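PDB 4YF1: Lmo0812 protein from Listeria monocytogenes serovar 1/2a, which probably hydrolyses guanosine 3',5'-bis(diphosphate) at its 3'-diphosphate, as an HD-domain pyrophosphohydrolase. Local coordinates for residues T126-A131 with S141-G146; L116-K121 with D175-L180. One frame throughout, in Å; residues are numbered along the deposited sequence. Where two conformers were deposited one is given.

Contact 1: T126-A131 with S141-G146; sequences TSVKYA and SYFKRG
Tyr-142 reaches across to the helix carrying Val-128 and Ala-131, and its side chain can be followed outward atom by atom. From CB, the chi1 of -179° sets CG opposite the backbone nitrogen and aims the ring at the helix. Partway along, CD2 lies over the centre of the Phe-143 ring, 3.6 Å above its plane, while Phe-143 CE1 sits in plane at the edge of the Tyr-142 ring. One carbon further, Tyr-142 CE2 meets Val-128 CG1 at 3.9 Å and CG2 slightly farther off. On the other flank Tyr-142 CE1 stands 3.8 Å from Ala-131 CB, and OH is equally close to that methyl. Val-128 CG1 also receives the far end of the second ring, Phe-143 CZ, at 3.8 Å, so one methyl serves both aromatics. No hydrogen bond crosses the contact, which is apolar packing at the surface of the chain. Beyond Phe-143 a type I turn leads to Gly-146, the N-cap of helix 147-160. Tyr-142, at the end of the short, weakly bonded helix 139-142, and Phe-143, where the turn begins, thus pack on helix 111-132, whose Val-128 also touches Ile-184 of helix 172-184.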
# COMPACT_ATOMS: atom_id res chain seq x y z
N THR A 126 -20.11 -1.27 1.55
CA THR A 126 -20.36 -1.23 0.11
C THR A 126 -20.56 -2.68 -0.39
O THR A 126 -21.49 -2.95 -1.15
CB THR A 126 -19.23 -0.54 -0.62
OG1 THR A 126 -19.20 0.84 -0.20
CG2 THR A 126 -19.42 -0.61 -2.13
N SER A 127 -19.71 -3.60 0.07
CA SER A 127 -19.84 -5.01 -0.34
C SER A 127 -21.10 -5.65 0.24
O SER A 127 -21.71 -6.51 -0.40
CB SER A 127 -18.60 -5.81 0.05
OG SER A 127 -17.46 -5.24 -0.60
N VAL A 128 -21.48 -5.24 1.46
CA VAL A 128 -22.69 -5.74 2.09
C VAL A 128 -23.91 -5.30 1.27
O VAL A 128 -24.75 -6.13 0.93
CB VAL A 128 -22.83 -5.29 3.56
CG1 VAL A 128 -24.20 -5.69 4.10
CG2 VAL A 128 -21.72 -5.88 4.42
N LYS A 129 -24.01 -4.00 0.96
CA LYS A 129 -25.16 -3.48 0.17
C LYS A 129 -25.32 -4.24 -1.15
O LYS A 129 -26.45 -4.58 -1.57
CB LYS A 129 -25.01 -1.98 -0.10
CG LYS A 129 -26.11 -1.40 -1.00
CD LYS A 129 -25.79 0.04 -1.39
CE LYS A 129 -26.76 0.59 -2.43
NZ LYS A 129 -28.14 0.67 -1.91
N TYR A 130 -24.18 -4.48 -1.80
CA TYR A 130 -24.12 -5.22 -3.06
C TYR A 130 -24.70 -6.63 -2.88
O TYR A 130 -25.51 -7.09 -3.69
CB TYR A 130 -22.66 -5.27 -3.54
CG TYR A 130 -22.46 -5.90 -4.89
CD1 TYR A 130 -22.33 -7.28 -5.03
CD2 TYR A 130 -22.37 -5.10 -6.04
CE1 TYR A 130 -22.14 -7.86 -6.28
CE2 TYR A 130 -22.18 -5.67 -7.29
CZ TYR A 130 -22.07 -7.05 -7.40
OH TYR A 130 -21.87 -7.64 -8.63
N ALA A 131 -24.30 -7.30 -1.79
CA ALA A 131 -24.80 -8.66 -1.51
C ALA A 131 -26.30 -8.66 -1.23
O ALA A 131 -27.03 -9.51 -1.75
CB ALA A 131 -24.04 -9.27 -0.35
N SER A 141 -30.82 -12.33 8.19
CA SER A 141 -30.13 -13.62 8.13
C SER A 141 -28.72 -13.51 7.59
O SER A 141 -27.95 -14.46 7.67
CB SER A 141 -30.89 -14.59 7.19
OG SER A 141 -32.26 -14.78 7.56
N TYR A 142 -28.36 -12.34 7.08
CA TYR A 142 -27.08 -12.18 6.43
C TYR A 142 -25.82 -12.23 7.29
O TYR A 142 -24.84 -12.86 6.90
CB TYR A 142 -27.08 -10.86 5.67
CG TYR A 142 -25.80 -10.59 4.92
CD1 TYR A 142 -25.52 -11.23 3.71
CD2 TYR A 142 -24.86 -9.70 5.43
CE1 TYR A 142 -24.34 -10.99 3.03
CE2 TYR A 142 -23.67 -9.46 4.76
CZ TYR A 142 -23.42 -10.09 3.56
OH TYR A 142 -22.23 -9.82 2.91
N PHE A 143 -25.84 -11.56 8.45
CA PHE A 143 -24.60 -11.43 9.27
C PHE A 143 -24.30 -12.59 10.21
O PHE A 143 -25.14 -12.94 11.06
CB PHE A 143 -24.67 -10.16 10.09
CG PHE A 143 -24.73 -8.91 9.27
CD1 PHE A 143 -23.56 -8.38 8.72
CD2 PHE A 143 -25.92 -8.22 9.09
CE1 PHE A 143 -23.60 -7.21 7.97
CE2 PHE A 143 -25.96 -7.05 8.33
CZ PHE A 143 -24.79 -6.55 7.78
N LYS A 144 -23.10 -13.14 10.12
CA LYS A 144 -22.70 -14.22 11.02
C LYS A 144 -22.73 -13.79 12.49
O LYS A 144 -23.05 -14.60 13.36
CB LYS A 144 -21.33 -14.82 10.65
CG LYS A 144 -20.92 -16.04 11.49
CD LYS A 144 -21.96 -17.17 11.40
CE LYS A 144 -21.64 -18.37 12.28
NZ LYS A 144 -20.33 -18.99 11.95
N ARG A 145 -22.40 -12.52 12.77
CA ARG A 145 -22.46 -12.03 14.15
C ARG A 145 -23.88 -11.56 14.52
O ARG A 145 -24.11 -11.05 15.61
CB ARG A 145 -21.48 -10.85 14.34
CG ARG A 145 -20.71 -10.92 15.63
CD ARG A 145 -19.83 -12.15 15.68
NE ARG A 145 -19.10 -12.33 14.41
CZ ARG A 145 -18.76 -13.50 13.86
NH1 ARG A 145 -19.15 -14.68 14.41
NH2 ARG A 145 -18.11 -13.50 12.69
N GLY A 146 -24.82 -11.68 13.58
CA GLY A 146 -26.19 -11.28 13.82
C GLY A 146 -26.46 -9.82 13.52
O GLY A 146 -25.57 -8.95 13.65

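Contact 2: L116-K121 with D175-L180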
# COMPACT_ATOMS: atom_id res chain seq x y z
N LEU A 116 -9.18 6.49 8.73
CA LEU A 116 -8.75 5.12 8.50
C LEU A 116 -9.85 4.13 8.85
O LEU A 116 -10.10 3.14 8.12
CB LEU A 116 -7.53 4.83 9.33
CG LEU A 116 -6.30 5.50 8.74
CD1 LEU A 116 -5.25 5.61 9.86
CD2 LEU A 116 -5.78 4.70 7.56
N ILE A 117 -10.50 4.41 9.97
CA ILE A 117 -11.60 3.54 10.43
C ILE A 117 -12.80 3.67 9.51
O ILE A 117 -13.38 2.64 9.12
CB ILE A 117 -12.02 3.86 11.87
CG1 ILE A 117 -10.89 3.52 12.84
CG2 ILE A 117 -13.31 3.08 12.25
CD1 ILE A 117 -11.06 4.01 14.27
N VAL A 118 -13.24 4.89 9.21
CA VAL A 118 -14.45 5.04 8.37
C VAL A 118 -14.24 4.49 6.94
O VAL A 118 -15.12 3.79 6.43
CB VAL A 118 -14.97 6.47 8.37
CG1 VAL A 118 -16.19 6.61 7.51
CG2 VAL A 118 -15.25 6.98 9.78
N ALA A 119 -13.07 4.72 6.34
CA ALA A 119 -12.79 4.21 5.01
C ALA A 119 -12.85 2.68 4.97
O ALA A 119 -13.39 2.08 4.04
CB ALA A 119 -11.44 4.69 4.52
N ASP A 120 -12.28 2.06 6.00
CA ASP A 120 -12.31 0.61 6.13
C ASP A 120 -13.77 0.12 6.20
O ASP A 120 -14.15 -0.82 5.51
CB ASP A 120 -11.57 0.20 7.39
CG ASP A 120 -11.67 -1.32 7.68
OD1 ASP A 120 -11.27 -2.12 6.81
OD2 ASP A 120 -12.10 -1.68 8.78
N LYS A 121 -14.58 0.77 7.03
CA LYS A 121 -16.02 0.36 7.17
C LYS A 121 -16.84 0.63 5.94
O LYS A 121 -17.78 -0.08 5.64
CB LYS A 121 -16.69 1.06 8.35
CG LYS A 121 -16.54 0.29 9.62
CD LYS A 121 -15.11 0.16 10.03
CE LYS A 121 -14.89 -1.19 10.64
NZ LYS A 121 -13.56 -1.15 11.33
N ASP A 175 -20.16 10.96 4.72
CA ASP A 175 -21.58 11.03 4.34
C ASP A 175 -22.02 9.77 3.58
O ASP A 175 -23.14 9.29 3.76
CB ASP A 175 -21.86 12.29 3.48
CG ASP A 175 -21.58 13.60 4.23
OD1 ASP A 175 -21.77 13.63 5.47
OD2 ASP A 175 -21.19 14.61 3.59
N GLU A 176 -21.13 9.22 2.75
CA GLU A 176 -21.42 7.98 1.99
C GLU A 176 -21.59 6.83 2.98
O GLU A 176 -22.48 6.00 2.83
CB GLU A 176 -20.33 7.55 1.02
CG GLU A 176 -20.07 8.48 -0.13
CD GLU A 176 -18.87 8.04 -0.95
OE1 GLU A 176 -18.85 6.85 -1.38
OE2 GLU A 176 -17.98 8.90 -1.17
N TYR A 177 -20.71 6.77 3.96
CA TYR A 177 -20.85 5.73 4.99
C TYR A 177 -22.15 5.90 5.77
O TYR A 177 -22.85 4.89 6.01
CB TYR A 177 -19.67 5.71 5.94
CG TYR A 177 -19.80 4.70 7.05
CD1 TYR A 177 -19.68 3.35 6.79
CD2 TYR A 177 -20.03 5.10 8.35
CE1 TYR A 177 -19.78 2.43 7.81
CE2 TYR A 177 -20.13 4.18 9.39
CZ TYR A 177 -20.00 2.84 9.10
OH TYR A 177 -20.08 1.92 10.10
N ALA A 178 -22.47 7.12 6.18
CA ALA A 178 -23.74 7.38 6.91
C ALA A 178 -24.96 6.88 6.11
O ALA A 178 -25.84 6.22 6.69
CB ALA A 178 -23.89 8.83 7.26
N ARG A 179 -25.02 7.20 4.80
CA ARG A 179 -26.12 6.77 3.95
C ARG A 179 -26.22 5.24 3.87
O ARG A 179 -27.31 4.69 3.92
CB ARG A 179 -26.04 7.37 2.53
CG ARG A 179 -26.28 8.87 2.46
CD ARG A 179 -26.46 9.37 1.02
NE ARG A 179 -25.39 8.94 0.11
CZ ARG A 179 -24.25 9.60 -0.12
NH1 ARG A 179 -23.96 10.74 0.51
NH2 ARG A 179 -23.36 9.10 -0.97
N LEU A 180 -25.07 4.57 3.74
CA LEU A 180 -25.06 3.11 3.73
C LEU A 180 -25.59 2.51 5.04
O LEU A 180 -26.34 1.50 5.00
CB LEU A 180 -23.68 2.53 3.44
CG LEU A 180 -23.33 2.30 2.00
CD1 LEU A 180 -21.87 2.01 1.84
CD2 LEU A 180 -24.16 1.16 1.44
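Tyr-177 packs on Val-118 and Lys-121 where helix 172-184 meets helix 111-132, the helix of this all-helical HD-domain fold that carries Asp-120. That aspartate converges with His-35, His-59 and Asp-60 in a pattern consistent with the family's H...HD...D motif, although no metal is bound to them here. The tight part of the contact lies at the tyrosine ring. With CG anti to the backbone N (chi1 177°), the ring extends toward helix 111-132 and runs alongside the start of the Lys-121 side chain, both pointing the same way. Tyr-177 CE1 approaches Lys-121 CB to 3.4 Å, and CZ follows at 3.8 Å from the same CB. At the root of the ring the fit is easier: Val-118 CG1 lies 3.9 Å from Tyr-177 CB, the two side chains meeting at a slant. The Tyr-177 hydroxyl is hydrogen-bonded to Asn-154 of helix 147-160, which anchors the ring's outer end. By contrast, the outward side of helix 172-184 presents Asp-175, Glu-176 and Arg-179 to solvent, and these make no contact with 116-121. Inside, Lys-121 passes the ring and bends at chi2 (63°) and chi3, carrying its ammonium away from the tyrosine. Asp-120 is hydrogen-bonded to His-35 through OD1 and to His-87 through OD2. A salt bridge completes this polar cluster: Lys-121 NZ meets Asp-120 OD2 at 3.0 Å, nearly in line with the carboxylate C-O bond.

In the fold
From the N terminus, the chain passes through the helices bearing His-35, His-59 and Asp-60 before entering helix 111-132, which serves both contacts. Its 116-121 part belongs to contact 2, and about one turn beyond its end 126-131 begins contact 1. The latter closes a short loop, with nine residues between its segments, when the chain returns at 141-146. After helix 147-160 the chain reaches 175-180, closing contact 2 across 53 residues, so contact 1 is nested inside the larger loop. Their centres lie about 15 Å apart, one buried and one at the surface. They touch where Leu-180 packs on Thr-126 and Lys-129 (CD2 to Lys-129 CD 3.5 Å), whereas Tyr-177 joins helix 172-184 to 116-121.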